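Local coordinates for Pre-mRNA splicing factor PRP8 (Cyanidioschyzon merolae, PDB 6NQI), which probably binds spliceosomal snRNAs and intronic pre-mRNA as part of the splicing machinery, this chain being its RNase H-like (RH) domain, at residues Ala144-His149 and Thr202-Leu207; Phe159-His164 and Arg206-Leu211. All coordinates share one frame; numbering follows the deposited sequence.

Both contacts involve helix 201-210, the last helix of the modelled chain, and together they join it to the part of the chain that follows strand 137-141. In contact 1 the loop segment 144-149 meets residues 202-207 of that helix through one pair of indoles, both buried. Contact 2 lies further along, where 206-211 packs on helix 152-168 through leucines and is only partly buried. The chemistry shifts from an edge-to-face aromatic pair to aliphatic packing beside a glutamate. The centres of the two contacts are about 11 Å apart, and they adjoin: W146 CH2 of contact 1 is 3.7 Å from L162 CD1 of contact 2. R158 serves both sites, by cation-pi with W146 and a salt bridge to E208.

Contact 1 (Ala144-His149 and Thr202-Leu207); sequences ADWLEH and TDWRRL
W146 turns the edge of its indole toward one face of W204, giving a T-shaped (edge-to-face) stack. The five-membered rings have centroids 4.6 Å apart, with their planes at 74°. W146 NE1 leads the approach, 3.1 Å over the W204 ring plane and nearer its border than its middle, and comes within 3.4 Å of W204 CE2. The two indole nitrogens, W146 NE1 and W204 NE1, also lie 3.4 Å apart, but both are donors and no hydrogen bond joins them. Further along the same edge, W146 CZ2 sits over the six-membered part of W204, 3.7 Å from W204 CH2. The tryptophan CA atoms are 9.4 Å apart, and the indoles bridge the distance. In the RNase H-like fold of this PRP8 domain, the pair joins the loop between edge strand 137-141 and helix 152-168 to the C-terminal helix 201-210. W146 carries CG anti to its carbonyl carbon (chi1 -57°), which sends the indole across to that helix. Were W204 replaced by alanine, the NE1 edge of W146 would probably lose the aromatic face it meets, with a gap left between loop and helix. In the next shell, W196 meets the W146 ring with planes at about 25° and also touches W204, while R158 makes a cation-pi contact with W146. A155 and L162 of helix 152-168 pack against W146, and L199 against W204.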
loop_
_atom_site.group_PDB
_atom_site.type_symbol
_atom_site.label_atom_id
_atom_site.label_comp_id
_atom_site.label_asym_id
_atom_site.label_seq_id
_atom_site.Cartn_x
_atom_site.Cartn_y
_atom_site.Cartn_z
ATOM N N ALA A 144 -4.198 -6.287 -11.209
ATOM C CA ALA A 144 -4.268 -6.257 -12.662
ATOM C C ALA A 144 -5.583 -6.857 -13.118
ATOM O O ALA A 144 -6.659 -6.378 -12.750
ATOM C CB ALA A 144 -3.096 -7.028 -13.279
ATOM N N ASP A 145 -5.477 -7.962 -13.858
ATOM C CA ASP A 145 -6.601 -8.778 -14.295
ATOM C C ASP A 145 -6.476 -10.199 -13.772
ATOM O O ASP A 145 -6.965 -11.134 -14.406
ATOM C CB ASP A 145 -6.676 -8.807 -15.818
ATOM C CG ASP A 145 -5.440 -9.452 -16.446
ATOM O OD1 ASP A 145 -5.581 -10.173 -17.466
ATOM O OD2 ASP A 145 -4.328 -9.246 -15.902
ATOM N N TRP A 146 -5.784 -10.390 -12.648
ATOM C CA TRP A 146 -5.567 -11.752 -12.170
ATOM C C TRP A 146 -6.882 -12.427 -11.779
ATOM O O TRP A 146 -7.095 -13.608 -12.086
ATOM C CB TRP A 146 -4.582 -11.759 -10.999
ATOM C CG TRP A 146 -3.263 -11.131 -11.320
ATOM C CD1 TRP A 146 -2.765 -10.833 -12.562
ATOM C CD2 TRP A 146 -2.245 -10.773 -10.382
ATOM N NE1 TRP A 146 -1.511 -10.283 -12.448
ATOM C CE2 TRP A 146 -1.167 -10.229 -11.122
ATOM C CE3 TRP A 146 -2.144 -10.846 -8.984
ATOM C CZ2 TRP A 146 -0.002 -9.763 -10.514
ATOM C CZ3 TRP A 146 -0.987 -10.377 -8.377
ATOM C CH2 TRP A 146 0.072 -9.841 -9.146
ATOM N N LEU A 147 -7.804 -11.679 -11.158
ATOM C CA LEU A 147 -9.079 -12.264 -10.755
ATOM C C LEU A 147 -9.870 -12.805 -11.947
ATOM O O LEU A 147 -10.899 -13.465 -11.742
ATOM C CB LEU A 147 -9.908 -11.235 -9.980
ATOM C CG LEU A 147 -9.282 -10.776 -8.662
ATOM C CD1 LEU A 147 -10.313 -10.092 -7.770
ATOM C CD2 LEU A 147 -8.550 -11.886 -7.917
ATOM N N GLU A 148 -9.401 -12.566 -13.174
ATOM C CA GLU A 148 -9.994 -13.209 -14.340
ATOM C C GLU A 148 -9.646 -14.688 -14.429
ATOM O O GLU A 148 -10.442 -15.484 -14.938
ATOM C CB GLU A 148 -9.488 -12.534 -15.610
ATOM C CG GLU A 148 -10.014 -11.162 -15.840
ATOM C CD GLU A 148 -11.420 -11.210 -16.370
ATOM O OE1 GLU A 148 -11.586 -11.331 -17.615
ATOM O OE2 GLU A 148 -12.348 -11.162 -15.523
ATOM N N HIS A 149 -8.469 -15.064 -13.942
ATOM C CA HIS A 149 -7.897 -16.376 -14.201
ATOM C C HIS A 149 -7.485 -17.146 -12.966
ATOM O O HIS A 149 -7.259 -18.360 -13.078
ATOM C CB HIS A 149 -6.680 -16.266 -15.125
ATOM C CG HIS A 149 -6.959 -15.593 -16.433
ATOM N ND1 HIS A 149 -6.992 -14.224 -16.578
ATOM C CD2 HIS A 149 -7.219 -16.111 -17.659
ATOM C CE1 HIS A 149 -7.268 -13.926 -17.834
ATOM N NE2 HIS A 149 -7.412 -15.052 -18.512
ATOM N N THR A 202 0.347 -18.113 -18.245
ATOM C CA THR A 202 1.506 -19.003 -18.310
ATOM C C THR A 202 2.787 -18.259 -17.943
ATOM O O THR A 202 3.621 -18.764 -17.179
ATOM C CB THR A 202 1.612 -19.643 -19.697
ATOM O OG1 THR A 202 1.490 -18.637 -20.709
ATOM C CG2 THR A 202 0.514 -20.673 -19.887
ATOM N N ASP A 203 2.983 -17.073 -18.519
ATOM C CA ASP A 203 4.138 -16.258 -18.154
ATOM C C ASP A 203 4.097 -15.840 -16.688
ATOM O O ASP A 203 5.146 -15.767 -16.040
ATOM C CB ASP A 203 4.224 -15.046 -19.080
ATOM C CG ASP A 203 4.725 -15.414 -20.474
ATOM O OD1 ASP A 203 5.549 -16.356 -20.600
ATOM O OD2 ASP A 203 4.268 -14.780 -21.445
ATOM N N TRP A 204 2.900 -15.582 -16.142
ATOM C CA TRP A 204 2.767 -15.311 -14.711
ATOM C C TRP A 204 3.218 -16.511 -13.881
ATOM O O TRP A 204 3.882 -16.349 -12.854
ATOM C CB TRP A 204 1.324 -14.915 -14.378
ATOM C CG TRP A 204 1.048 -13.420 -14.528
ATOM C CD1 TRP A 204 0.068 -12.825 -15.288
ATOM C CD2 TRP A 204 1.766 -12.348 -13.904
ATOM N NE1 TRP A 204 0.139 -11.450 -15.173
ATOM C CE2 TRP A 204 1.174 -11.138 -14.332
ATOM C CE3 TRP A 204 2.856 -12.294 -13.029
ATOM C CZ2 TRP A 204 1.637 -9.904 -13.918
ATOM C CZ3 TRP A 204 3.310 -11.069 -12.619
ATOM C CH2 TRP A 204 2.702 -9.889 -13.060
ATOM N N ARG A 205 2.868 -17.724 -14.316
ATOM C CA ARG A 205 3.288 -18.938 -13.614
ATOM C C ARG A 205 4.804 -19.100 -13.649
ATOM O O ARG A 205 5.446 -19.349 -12.618
ATOM C CB ARG A 205 2.615 -20.146 -14.269
ATOM C CG ARG A 205 1.101 -20.251 -14.127
ATOM C CD ARG A 205 0.577 -21.244 -15.169
ATOM N NE ARG A 205 1.004 -22.625 -14.958
ATOM C CZ ARG A 205 0.931 -23.570 -15.891
ATOM N NH1 ARG A 205 0.459 -23.279 -17.096
ATOM N NH2 ARG A 205 1.347 -24.799 -15.631
ATOM N N ARG A 206 5.397 -18.956 -14.836
ATOM C CA ARG A 206 6.850 -19.044 -14.940
ATOM C C ARG A 206 7.517 -17.984 -14.079
ATOM O O ARG A 206 8.539 -18.245 -13.432
ATOM C CB ARG A 206 7.311 -18.959 -16.394
ATOM C CG ARG A 206 6.713 -20.037 -17.273
ATOM C CD ARG A 206 7.354 -20.041 -18.640
ATOM N NE ARG A 206 7.143 -21.315 -19.321
ATOM C CZ ARG A 206 7.760 -21.668 -20.442
ATOM N NH1 ARG A 206 8.631 -20.840 -21.006
ATOM N NH2 ARG A 206 7.517 -22.850 -20.992
ATOM N N LEU A 207 6.955 -16.776 -14.068
ATOM C CA LEU A 207 7.502 -15.699 -13.254
ATOM C C LEU A 207 7.443 -16.046 -11.774
ATOM O O LEU A 207 8.427 -15.868 -11.046
ATOM C CB LEU A 207 6.716 -14.426 -13.532
ATOM C CG LEU A 207 7.488 -13.273 -14.129
ATOM C CD1 LEU A 207 6.505 -12.250 -14.662
ATOM C CD2 LEU A 207 8.362 -12.696 -13.041
#

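Contact 2 (Phe159-His164 and Arg206-Leu211); sequences FLLLLH and RLELEL
The backbones come nearest where L161, within helix 152-168, faces L211, the first residue to leave helical geometry after helix 201-210, their CA atoms 7.5 Å apart. L161 lays its two methyls against the end of helix 201-210: L161 CD1 stands 3.5 Å from L211 O, and L161 CD2 lies 3.7 Å from E208 O and 4.2 Å from L211 CB. With CG anti to the backbone N (chi1 177°), its two methyls divide between these carbonyls. L162 contributes one branch, its CD2 meeting L211 CD1 at 3.5 Å as the two leucine side chains cross obliquely. E208 offers aliphatic carbon, its CG lying 4.1 Å from L161 CD2. No hydrogen bond crosses between the segments. Beyond CG the chain of E208 is extended, and E208 OE2 forms a salt bridge with R158 NE, joining the same two helices beside the leucines. L162 also packs on W196, and L211 on V173 of helix 170-176. Elsewhere on helix 152-168, F159 meets W31 of strand 24-32, consistent with this helix lying between the central sheet and helix 201-210.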
loop_
_atom_site.group_PDB
_atom_site.type_symbol
_atom_site.label_atom_id
_atom_site.label_comp_id
_atom_site.label_asym_id
_atom_site.label_seq_id
_atom_site.Cartn_x
_atom_site.Cartn_y
_atom_site.Cartn_z
ATOM N N PHE A 159 0.843 -11.131 -5.445
ATOM C CA PHE A 159 1.197 -9.780 -5.035
ATOM C C PHE A 159 2.210 -9.819 -3.898
ATOM O O PHE A 159 3.212 -9.102 -3.927
ATOM C CB PHE A 159 -0.085 -9.053 -4.637
ATOM C CG PHE A 159 0.079 -7.613 -4.321
ATOM C CD1 PHE A 159 -0.032 -6.662 -5.326
ATOM C CD2 PHE A 159 0.281 -7.190 -3.022
ATOM C CE1 PHE A 159 0.086 -5.327 -5.046
ATOM C CE2 PHE A 159 0.403 -5.841 -2.737
ATOM C CZ PHE A 159 0.304 -4.917 -3.752
ATOM N N LEU A 160 1.992 -10.687 -2.908
ATOM C CA LEU A 160 2.907 -10.741 -1.768
ATOM C C LEU A 160 4.299 -11.214 -2.194
ATOM O O LEU A 160 5.321 -10.669 -1.740
ATOM C CB LEU A 160 2.315 -11.647 -0.686
ATOM C CG LEU A 160 2.820 -11.554 0.763
ATOM C CD1 LEU A 160 2.803 -10.132 1.299
ATOM C CD2 LEU A 160 1.976 -12.425 1.657
ATOM N N LEU A 161 4.357 -12.225 -3.069
ATOM C CA LEU A 161 5.636 -12.715 -3.583
ATOM C C LEU A 161 6.369 -11.622 -4.345
ATOM O O LEU A 161 7.595 -11.488 -4.235
ATOM C CB LEU A 161 5.415 -13.930 -4.487
ATOM C CG LEU A 161 6.664 -14.510 -5.156
ATOM C CD1 LEU A 161 7.696 -14.932 -4.117
ATOM C CD2 LEU A 161 6.309 -15.672 -6.063
ATOM N N LEU A 162 5.622 -10.825 -5.112
ATOM C CA LEU A 162 6.203 -9.692 -5.824
ATOM C C LEU A 162 6.772 -8.681 -4.848
ATOM O O LEU A 162 7.868 -8.151 -5.067
ATOM C CB LEU A 162 5.154 -9.033 -6.712
ATOM C CG LEU A 162 4.918 -9.787 -8.018
ATOM C CD1 LEU A 162 3.696 -9.255 -8.731
ATOM C CD2 LEU A 162 6.119 -9.741 -8.930
ATOM N N LEU A 163 6.035 -8.400 -3.765
ATOM C CA LEU A 163 6.496 -7.438 -2.765
ATOM C C LEU A 163 7.844 -7.867 -2.194
ATOM O O LEU A 163 8.801 -7.073 -2.134
ATOM C CB LEU A 163 5.470 -7.321 -1.641
ATOM C CG LEU A 163 4.160 -6.558 -1.845
ATOM C CD1 LEU A 163 3.413 -6.412 -0.523
ATOM C CD2 LEU A 163 4.362 -5.219 -2.459
ATOM N N HIS A 164 7.961 -9.151 -1.829
ATOM C CA HIS A 164 9.215 -9.606 -1.230
ATOM C C HIS A 164 10.351 -9.655 -2.246
ATOM O O HIS A 164 11.510 -9.383 -1.902
ATOM C CB HIS A 164 9.028 -10.959 -0.567
ATOM C CG HIS A 164 8.362 -10.874 0.764
ATOM N ND1 HIS A 164 9.072 -10.817 1.944
ATOM C CD2 HIS A 164 7.056 -10.812 1.106
ATOM C CE1 HIS A 164 8.231 -10.743 2.958
ATOM N NE2 HIS A 164 7.001 -10.737 2.476
ATOM N N ARG A 206 5.397 -18.956 -14.836
ATOM C CA ARG A 206 6.850 -19.044 -14.940
ATOM C C ARG A 206 7.517 -17.984 -14.079
ATOM O O ARG A 206 8.539 -18.245 -13.432
ATOM C CB ARG A 206 7.311 -18.959 -16.394
ATOM C CG ARG A 206 6.713 -20.037 -17.273
ATOM C CD ARG A 206 7.354 -20.041 -18.640
ATOM N NE ARG A 206 7.143 -21.315 -19.321
ATOM C CZ ARG A 206 7.760 -21.668 -20.442
ATOM N NH1 ARG A 206 8.631 -20.840 -21.006
ATOM N NH2 ARG A 206 7.517 -22.850 -20.992
ATOM N N LEU A 207 6.955 -16.776 -14.068
ATOM C CA LEU A 207 7.502 -15.699 -13.254
ATOM C C LEU A 207 7.443 -16.046 -11.774
ATOM O O LEU A 207 8.427 -15.868 -11.046
ATOM C CB LEU A 207 6.716 -14.426 -13.532
ATOM C CG LEU A 207 7.488 -13.273 -14.129
ATOM C CD1 LEU A 207 6.505 -12.250 -14.662
ATOM C CD2 LEU A 207 8.362 -12.696 -13.041
ATOM N N GLU A 208 6.291 -16.552 -11.315
ATOM C CA GLU A 208 6.156 -17.002 -9.934
ATOM C C GLU A 208 7.243 -18.003 -9.586
ATOM O O GLU A 208 7.858 -17.926 -8.515
ATOM C CB GLU A 208 4.773 -17.621 -9.706
ATOM C CG GLU A 208 3.732 -16.694 -9.093
ATOM C CD GLU A 208 2.362 -17.360 -8.900
ATOM O OE1 GLU A 208 2.291 -18.610 -8.793
ATOM O OE2 GLU A 208 1.350 -16.622 -8.850
ATOM N N LEU A 209 7.487 -18.959 -10.484
ATOM C CA LEU A 209 8.541 -19.937 -10.238
ATOM C C LEU A 209 9.908 -19.255 -10.136
ATOM O O LEU A 209 10.688 -19.539 -9.220
ATOM C CB LEU A 209 8.527 -21.006 -11.340
ATOM C CG LEU A 209 7.450 -22.105 -11.259
ATOM C CD1 LEU A 209 7.366 -22.911 -12.553
ATOM C CD2 LEU A 209 7.665 -23.015 -10.065
ATOM N N GLU A 210 10.205 -18.328 -11.053
ATOM C CA GLU A 210 11.528 -17.709 -11.097
ATOM C C GLU A 210 11.797 -16.775 -9.912
ATOM O O GLU A 210 12.961 -16.573 -9.556
ATOM C CB GLU A 210 11.693 -16.976 -12.434
ATOM C CG GLU A 210 13.042 -16.258 -12.679
ATOM C CD GLU A 210 14.175 -17.151 -13.193
ATOM O OE1 GLU A 210 13.894 -18.152 -13.891
ATOM O OE2 GLU A 210 15.356 -16.818 -12.934
ATOM N N LEU A 211 10.760 -16.236 -9.263
ATOM C CA LEU A 211 10.918 -15.224 -8.219
ATOM C C LEU A 211 11.164 -15.809 -6.827
ATOM O O LEU A 211 10.772 -15.191 -5.824
ATOM C CB LEU A 211 9.698 -14.300 -8.193
ATOM C CG LEU A 211 9.509 -13.297 -9.339
ATOM C CD1 LEU A 211 8.190 -12.590 -9.214
ATOM C CD2 LEU A 211 10.617 -12.260 -9.313
#